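PDB 5WZI: pumilio homolog 23 from Arabidopsis thaliana, which probably regulates translation and mRNA stability by binding specific sequences in the 3'-UTR of target mRNAs through its pumilio repeats. Local coordinates for residues T416-P421 / S453-Y458. Residues are numbered along the deposited sequence; the frame is centred on the assembly and turned at random.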
ATOM      1  N   THR A 416       9.226 -35.231  -7.828  1.00 60.57           N
ATOM      2  CA  THR A 416       8.445 -35.951  -6.827  1.00 62.99           C
ATOM      3  C   THR A 416       7.900 -35.010  -5.752  1.00 61.35           C
ATOM      4  O   THR A 416       7.664 -35.425  -4.618  1.00 59.06           O
ATOM      5  CB  THR A 416       9.268 -37.071  -6.179  1.00 64.42           C
ATOM      6  OG1 THR A 416      10.151 -36.523  -5.188  1.00 63.96           O
ATOM      7  CG2 THR A 416      10.083 -37.829  -7.231  1.00 63.08           C
ATOM      8  N   TRP A 417       7.707 -33.737  -6.087  1.00 60.22           N
ATOM      9  CA  TRP A 417       7.108 -32.791  -5.159  1.00 48.88           C
ATOM     10  C   TRP A 417       5.598 -32.786  -5.358  1.00 50.17           C
ATOM     11  O   TRP A 417       5.111 -32.681  -6.489  1.00 47.53           O
ATOM     12  CB  TRP A 417       7.664 -31.376  -5.347  1.00 49.61           C
ATOM     13  CG  TRP A 417       7.144 -30.434  -4.287  1.00 47.79           C
ATOM     14  CD1 TRP A 417       7.738 -30.134  -3.097  1.00 46.34           C
ATOM     15  CD2 TRP A 417       5.912 -29.703  -4.313  1.00 41.36           C
ATOM     16  NE1 TRP A 417       6.962 -29.262  -2.386  1.00 43.70           N
ATOM     17  CE2 TRP A 417       5.829 -28.987  -3.105  1.00 41.86           C
ATOM     18  CE3 TRP A 417       4.868 -29.591  -5.238  1.00 41.62           C
ATOM     19  CZ2 TRP A 417       4.743 -28.162  -2.797  1.00 40.50           C
ATOM     20  CZ3 TRP A 417       3.786 -28.777  -4.931  1.00 38.41           C
ATOM     21  CH2 TRP A 417       3.737 -28.067  -3.723  1.00 39.70           C
ATOM     22  N   GLU A 418       4.872 -32.858  -4.267  1.00 48.58           N
ATOM     23  CA  GLU A 418       3.422 -32.951  -4.296  1.00 44.63           C
ATOM     24  C   GLU A 418       2.727 -31.889  -3.462  1.00 43.34           C
ATOM     25  O   GLU A 418       1.740 -31.314  -3.918  1.00 40.51           O
ATOM     26  CB  GLU A 418       3.002 -34.320  -3.788  1.00 54.90           C
ATOM     27  CG  GLU A 418       2.414 -35.245  -4.810  1.00 58.62           C
ATOM     28  CD  GLU A 418       1.741 -36.416  -4.132  1.00 73.24           C
ATOM     29  OE1 GLU A 418       0.603 -36.239  -3.637  1.00 71.59           O
ATOM     30  OE2 GLU A 418       2.365 -37.498  -4.053  1.00 76.48           O
ATOM     31  N   TRP A 419       3.198 -31.639  -2.243  1.00 45.03           N
ATOM     32  CA  TRP A 419       2.485 -30.811  -1.277  1.00 39.47           C
ATOM     33  C   TRP A 419       3.494 -30.310  -0.249  1.00 42.52           C
ATOM     34  O   TRP A 419       4.679 -30.651  -0.293  1.00 45.24           O
ATOM     35  CB  TRP A 419       1.345 -31.610  -0.632  1.00 40.29           C
ATOM     36  CG  TRP A 419       0.277 -30.805   0.113  1.00 46.60           C
ATOM     37  CD1 TRP A 419       0.060 -30.783   1.468  1.00 44.93           C
ATOM     38  CD2 TRP A 419      -0.731 -29.954  -0.462  1.00 43.23           C
ATOM     39  NE1 TRP A 419      -1.006 -29.964   1.768  1.00 45.48           N
ATOM     40  CE2 TRP A 419      -1.508 -29.444   0.602  1.00 42.20           C
ATOM     41  CE3 TRP A 419      -1.042 -29.563  -1.769  1.00 40.91           C
ATOM     42  CZ2 TRP A 419      -2.577 -28.567   0.397  1.00 39.02           C
ATOM     43  CZ3 TRP A 419      -2.104 -28.693  -1.967  1.00 40.98           C
ATOM     44  CH2 TRP A 419      -2.859 -28.208  -0.888  1.00 36.69           C
ATOM     45  N   ALA A 420       3.016 -29.483   0.676  1.00 39.83           N
ATOM     46  CA  ALA A 420       3.811 -29.031   1.812  1.00 35.22           C
ATOM     47  C   ALA A 420       2.898 -29.084   3.024  1.00 46.79           C
ATOM     48  O   ALA A 420       2.291 -28.073   3.409  1.00 44.50           O
ATOM     49  CB  ALA A 420       4.367 -27.627   1.589  1.00 34.19           C
ATOM     50  N   PRO A 421       2.775 -30.255   3.657  1.00 44.92           N
ATOM     51  CA  PRO A 421       1.698 -30.457   4.634  1.00 41.94           C
ATOM     52  C   PRO A 421       1.866 -29.535   5.824  1.00 45.95           C
ATOM     53  O   PRO A 421       2.969 -29.386   6.353  1.00 51.46           O
ATOM     54  CB  PRO A 421       1.849 -31.929   5.036  1.00 43.47           C
ATOM     55  CG  PRO A 421       2.699 -32.544   3.985  1.00 39.30           C
ATOM     56  CD  PRO A 421       3.602 -31.460   3.498  1.00 42.78           C
ATOM     57  N   SER A 453      -9.814 -30.872  -9.347  1.00 28.39           N
ATOM     58  CA  SER A 453      -9.479 -32.281  -9.267  1.00 30.01           C
ATOM     59  C   SER A 453      -8.505 -32.596  -8.141  1.00 26.49           C
ATOM     60  O   SER A 453      -8.103 -33.748  -7.995  1.00 34.12           O
ATOM     61  CB  SER A 453      -8.954 -32.770 -10.615  1.00 27.47           C
ATOM     62  OG  SER A 453      -7.573 -32.657 -10.663  1.00 35.96           O
ATOM     63  N   MET A 454      -8.152 -31.612  -7.322  1.00 28.41           N
ATOM     64  CA  MET A 454      -7.393 -31.863  -6.103  1.00 27.93           C
ATOM     65  C   MET A 454      -8.194 -32.736  -5.143  1.00 33.84           C
ATOM     66  O   MET A 454      -9.412 -32.583  -5.003  1.00 33.60           O
ATOM     67  CB  MET A 454      -7.043 -30.542  -5.413  1.00 28.02           C
ATOM     68  CG  MET A 454      -5.939 -29.721  -6.066  1.00 30.93           C
ATOM     69  SD  MET A 454      -5.818 -28.034  -5.373  1.00 39.66           S
ATOM     70  CE  MET A 454      -5.272 -28.322  -3.705  1.00 29.82           C
ATOM     71  N   LYS A 455      -7.502 -33.630  -4.446  1.00 35.12           N
ATOM     72  CA  LYS A 455      -8.199 -34.498  -3.511  1.00 36.52           C
ATOM     73  C   LYS A 455      -8.701 -33.701  -2.310  1.00 33.73           C
ATOM     74  O   LYS A 455      -8.171 -32.646  -1.974  1.00 40.82           O
ATOM     75  CB  LYS A 455      -7.299 -35.660  -3.073  1.00 35.83           C
ATOM     76  CG  LYS A 455      -6.100 -35.303  -2.232  1.00 41.57           C
ATOM     77  CD  LYS A 455      -5.318 -36.579  -1.966  1.00 47.75           C
ATOM     78  CE  LYS A 455      -3.985 -36.321  -1.304  1.00 57.75           C
ATOM     79  NZ  LYS A 455      -3.103 -37.520  -1.436  1.00 65.45           N
ATOM     80  N   ALA A 456      -9.742 -34.241  -1.661  1.00 32.62           N
ATOM     81  CA  ALA A 456     -10.465 -33.533  -0.607  1.00 30.46           C
ATOM     82  C   ALA A 456      -9.547 -33.059   0.520  1.00 37.39           C
ATOM     83  O   ALA A 456      -9.766 -31.980   1.089  1.00 37.04           O
ATOM     84  CB  ALA A 456     -11.574 -34.426  -0.048  1.00 19.54           C
ATOM     85  N   GLU A 457      -8.531 -33.852   0.879  1.00 41.91           N
ATOM     86  CA  GLU A 457      -7.615 -33.428   1.936  1.00 39.78           C
ATOM     87  C   GLU A 457      -6.885 -32.146   1.554  1.00 43.04           C
ATOM     88  O   GLU A 457      -6.658 -31.279   2.405  1.00 41.17           O
ATOM     89  CB  GLU A 457      -6.607 -34.531   2.243  1.00 43.96           C
ATOM     90  CG  GLU A 457      -7.153 -35.940   2.078  1.00 58.96           C
ATOM     91  CD  GLU A 457      -6.062 -37.004   2.177  1.00 69.66           C
ATOM     92  OE1 GLU A 457      -5.021 -36.740   2.836  1.00 68.74           O
ATOM     93  OE2 GLU A 457      -6.247 -38.099   1.588  1.00 59.50           O
ATOM     94  N   TYR A 458      -6.505 -32.012   0.274  1.00 38.25           N
ATOM     95  CA  TYR A 458      -5.806 -30.814  -0.186  1.00 34.77           C
ATOM     96  C   TYR A 458      -6.750 -29.618  -0.328  1.00 39.67           C
ATOM     97  O   TYR A 458      -6.345 -28.475  -0.097  1.00 36.62           O
ATOM     98  CB  TYR A 458      -5.130 -31.076  -1.526  1.00 40.01           C
ATOM     99  CG  TYR A 458      -3.945 -32.016  -1.531  1.00 46.80           C
ATOM    100  CD1 TYR A 458      -3.400 -32.524  -0.348  1.00 48.58           C
ATOM    101  CD2 TYR A 458      -3.366 -32.390  -2.734  1.00 44.05           C
ATOM    102  CE1 TYR A 458      -2.323 -33.383  -0.373  1.00 41.05           C
ATOM    103  CE2 TYR A 458      -2.295 -33.239  -2.770  1.00 49.60           C
ATOM    104  CZ  TYR A 458      -1.772 -33.739  -1.593  1.00 53.53           C
ATOM    105  OH  TYR A 458      -0.688 -34.600  -1.671  1.00 62.68           O
TER
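Glu-418 opens the contact by accepting a hydrogen bond from the phenol of Tyr-458, whose OH lies 2.9 Å from Glu-418 OE1. The donor comes to the anti side of the carboxylate and 35° out of its plane, while the oxygen sits at the edge of the tyrosine ring, near its plane. A glutamate suits this exposed place: its chain, extended beyond CG, reaches the hydroxyl, and the nearby positive charge of Lys-455 probably gives weak electrostatic support, although Lys-455 NZ stays 4.5 Å from Glu-418 OE1, too far for a salt bridge. Next comes Trp-419, whose chi1 of -164° puts CG anti to the backbone N and sends the indole out toward the tyrosine. The two side chains run antiparallel in an offset stack, planes 2° apart; the centroid of the six-membered ring of Trp-419 lies 4.0 Å from that of the Tyr-458 ring. Tyrosine suits because it offers both a stacking face and a hydroxyl donor. The broad indole continues past the phenol toward the Tyr-458 backbone, where Tyr-458 CB makes a CH-pi contact over the indole face and the slim methyl of Met-454, CE, touches Trp-419 CZ3 at 3.6 Å. On the phenol's other face lies the aliphatic part of Lys-455, CE offset toward the rim. An alanine in place of Trp-419 would probably leave one face of Tyr-458 without its stacking partner and open a gap beside Met-454. Phe-404 meets Trp-419 edge-to-face, and helix 398-403 packs against Trp-419 and Met-454; through the stack, the loop between helices 405-410 and 427-436 rests on the N-terminal turn of helix 456-463, in Pumilio repeat 7.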